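Local structure of PA_0080 (Pseudomonas aeruginosa, 3ZHN) at residues A[34-39]-A[100-105]. The protein is a lipoprotein of the type VI secretion system, TssJ1, which probably sits in the outer membrane and helps build the membrane-spanning complex of the secretion machine. Numbering follows the deposited sequence.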
loop_
_atom_site.group_PDB
_atom_site.type_symbol
_atom_site.label_atom_id
_atom_site.label_comp_id
_atom_site.label_asym_id
_atom_site.label_seq_id
_atom_site.Cartn_x
_atom_site.Cartn_y
_atom_site.Cartn_z
ATOM N N VAL A 34 10.265 6.997 -2.918
ATOM C CA VAL A 34 9.805 6.856 -4.248
ATOM C C VAL A 34 9.267 5.446 -4.427
ATOM O O VAL A 34 9.967 4.481 -4.096
ATOM C CB VAL A 34 10.862 7.149 -5.329
ATOM C CG1 VAL A 34 10.200 7.195 -6.704
ATOM C CG2 VAL A 34 11.533 8.513 -5.085
ATOM N N ILE A 35 8.026 5.351 -4.918
ATOM C CA ILE A 35 7.397 4.096 -5.176
ATOM C C ILE A 35 7.016 4.014 -6.632
ATOM O O ILE A 35 6.277 4.903 -7.145
ATOM C CB ILE A 35 6.116 3.912 -4.342
ATOM C CG1 ILE A 35 6.466 3.809 -2.833
ATOM C CG2 ILE A 35 5.316 2.659 -4.789
ATOM C CD1 ILE A 35 5.253 3.957 -1.940
ATOM N N TRP A 36 7.482 2.929 -7.243
ATOM C CA TRP A 36 7.010 2.548 -8.558
ATOM C C TRP A 36 5.981 1.457 -8.380
ATOM O O TRP A 36 6.297 0.343 -7.872
ATOM C CB TRP A 36 8.124 2.049 -9.452
ATOM C CG TRP A 36 9.019 3.120 -9.929
ATOM C CD1 TRP A 36 8.957 3.812 -11.146
ATOM C CD2 TRP A 36 10.169 3.624 -9.245
ATOM N NE1 TRP A 36 10.002 4.684 -11.242
ATOM C CE2 TRP A 36 10.726 4.623 -10.073
ATOM C CE3 TRP A 36 10.763 3.353 -8.003
ATOM C CZ2 TRP A 36 11.868 5.315 -9.733
ATOM C CZ3 TRP A 36 11.920 4.057 -7.673
ATOM C CH2 TRP A 36 12.453 5.023 -8.540
ATOM N N LEU A 37 4.753 1.748 -8.816
ATOM C CA LEU A 37 3.616 0.815 -8.696
ATOM C C LEU A 37 3.438 0.112 -10.028
ATOM O O LEU A 37 3.303 0.774 -11.048
ATOM C CB LEU A 37 2.310 1.578 -8.383
ATOM C CG LEU A 37 2.126 2.393 -7.083
ATOM C CD1 LEU A 37 0.817 3.160 -7.147
ATOM C CD2 LEU A 37 2.111 1.426 -5.919
ATOM N N HIS A 38 3.412 -1.229 -10.020
ATOM C CA HIS A 38 3.294 -2.010 -11.206
ATOM C C HIS A 38 2.069 -2.877 -11.054
ATOM O O HIS A 38 2.054 -3.811 -10.252
ATOM C CB HIS A 38 4.530 -2.940 -11.372
ATOM C CG HIS A 38 5.822 -2.262 -11.209
ATOM N ND1 HIS A 38 6.354 -1.381 -12.138
ATOM C CD2 HIS A 38 6.715 -2.344 -10.204
ATOM C CE1 HIS A 38 7.514 -0.938 -11.697
ATOM N NE2 HIS A 38 7.744 -1.475 -10.513
ATOM N N ALA A 39 1.013 -2.541 -11.800
ATOM C CA ALA A 39 -0.200 -3.337 -11.763
ATOM C C ALA A 39 -0.069 -4.426 -12.801
ATOM O O ALA A 39 0.066 -4.139 -13.996
ATOM C CB ALA A 39 -1.425 -2.465 -12.021
ATOM N N GLU A 100 1.298 1.464 -14.812
ATOM C CA GLU A 100 2.528 1.831 -14.148
ATOM C C GLU A 100 2.386 3.282 -13.637
ATOM O O GLU A 100 1.908 4.171 -14.379
ATOM C CB GLU A 100 3.650 1.832 -15.197
ATOM C CG GLU A 100 3.966 0.479 -15.872
ATOM C CD GLU A 100 4.623 -0.457 -14.922
ATOM O OE1 GLU A 100 5.190 0.067 -13.927
ATOM O OE2 GLU A 100 4.577 -1.705 -15.087
ATOM N N ARG A 101 2.751 3.482 -12.374
ATOM C CA ARG A 101 2.854 4.781 -11.799
ATOM C C ARG A 101 4.079 4.894 -10.965
ATOM O O ARG A 101 4.603 3.937 -10.393
ATOM C CB ARG A 101 1.682 5.169 -10.868
ATOM C CG ARG A 101 0.352 4.929 -11.412
ATOM C CD ARG A 101 -0.617 5.720 -10.587
ATOM N NE ARG A 101 -1.939 5.453 -11.089
ATOM C CZ ARG A 101 -3.023 6.022 -10.660
ATOM N NH1 ARG A 101 -2.953 6.929 -9.678
ATOM N NH2 ARG A 101 -4.194 5.616 -11.163
ATOM N N ARG A 102 4.493 6.157 -10.855
ATOM C CA ARG A 102 5.560 6.565 -9.951
ATOM C C ARG A 102 4.976 7.607 -9.013
ATOM O O ARG A 102 4.418 8.633 -9.417
ATOM C CB ARG A 102 6.697 7.174 -10.777
ATOM C CG ARG A 102 8.008 7.369 -10.032
ATOM C CD ARG A 102 8.891 8.296 -10.846
ATOM N NE ARG A 102 10.150 8.646 -10.181
ATOM C CZ ARG A 102 10.314 9.626 -9.290
ATOM N NH1 ARG A 102 9.296 10.412 -8.907
ATOM N NH2 ARG A 102 11.533 9.826 -8.768
ATOM N N ILE A 103 5.199 7.398 -7.747
ATOM C CA ILE A 103 4.812 8.359 -6.742
ATOM C C ILE A 103 5.972 8.690 -5.855
ATOM O O ILE A 103 6.796 7.844 -5.558
ATOM C CB ILE A 103 3.564 7.932 -5.934
ATOM C CG1 ILE A 103 3.815 6.735 -5.104
ATOM C CG2 ILE A 103 2.373 7.663 -6.850
ATOM C CD1 ILE A 103 2.744 6.519 -4.053
ATOM N N GLU A 104 6.053 9.934 -5.399
ATOM C CA GLU A 104 7.172 10.321 -4.539
ATOM C C GLU A 104 6.557 11.142 -3.428
ATOM O O GLU A 104 5.642 11.927 -3.680
ATOM C CB GLU A 104 8.159 11.161 -5.353
ATOM C CG GLU A 104 9.358 11.661 -4.540
ATOM C CD GLU A 104 10.515 12.238 -5.381
ATOM O OE1 GLU A 104 10.464 12.075 -6.655
ATOM O OE2 GLU A 104 11.563 12.762 -4.746
ATOM N N ARG A 105 7.015 10.887 -2.200
ATOM C CA ARG A 105 6.499 11.512 -1.010
ATOM C C ARG A 105 7.734 11.780 -0.137
ATOM O O ARG A 105 8.694 11.036 -0.185
ATOM C CB ARG A 105 5.612 10.550 -0.178
ATOM C CG ARG A 105 4.459 9.816 -0.829
ATOM C CD ARG A 105 3.207 10.562 -0.450
ATOM N NE ARG A 105 1.999 10.083 -1.094
ATOM C CZ ARG A 105 1.690 10.280 -2.387
ATOM N NH1 ARG A 105 2.479 10.916 -3.260
ATOM N NH2 ARG A 105 0.567 9.823 -2.827
HETATM O O HOH W 1 2.756 -3.751 -14.690
#
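Trp36 and Arg102 face each other as a non-hydrogen-bonded pair between two antiparallel strands, and the arginine's aliphatic stem lies over the indole: Arg102 CG rests 3.8 Å from the centroid of the five-membered ring, a CH-pi contact. With CG anti to the backbone N (chi1 -167°) and the chain extended to NE, Arg102 runs past the indole to Val34, whose CG1 sits over the centre of the guanidinium face, 3.6 Å from Arg102 CZ. The guanidinium, perpendicular to the indole plane, keeps its edge for Glu104: NH1 and NH2 of Arg102 both reach Glu104 OE1, the former at 3.0 Å in a salt bridge. A long arginine suits this place, giving carbon to the aromatic ring and charge to the acid. Farther along the same face, the bent chain of Glu100 (chi2 -71°) brings OE1 back to His38 ND1, a 2.6 Å hydrogen bond to the syn lone pair; a water joins Glu100 OE2 to Ala39 O. Asp143 takes His38 NE2, so carboxylates hold the imidazole at both nitrogens and would probably favour its protonated form. Ile35/Ile103 and Leu37/Arg101 are the hydrogen-bonded pairs, each with two backbone bonds. On the other face, branched Ile35 and Ile103 lie side by side, Ile35 CB 3.7 Å from Ile103 CG1. There Leu37 meets Leu56 and Ile103 meets Leu58, both of strand 54-61, inside a two-sheet beta-sandwich, as in TssJ proteins; strand 139-146 pairs with 34-39 along its other edge, leaving 100-107 outermost in its sheet.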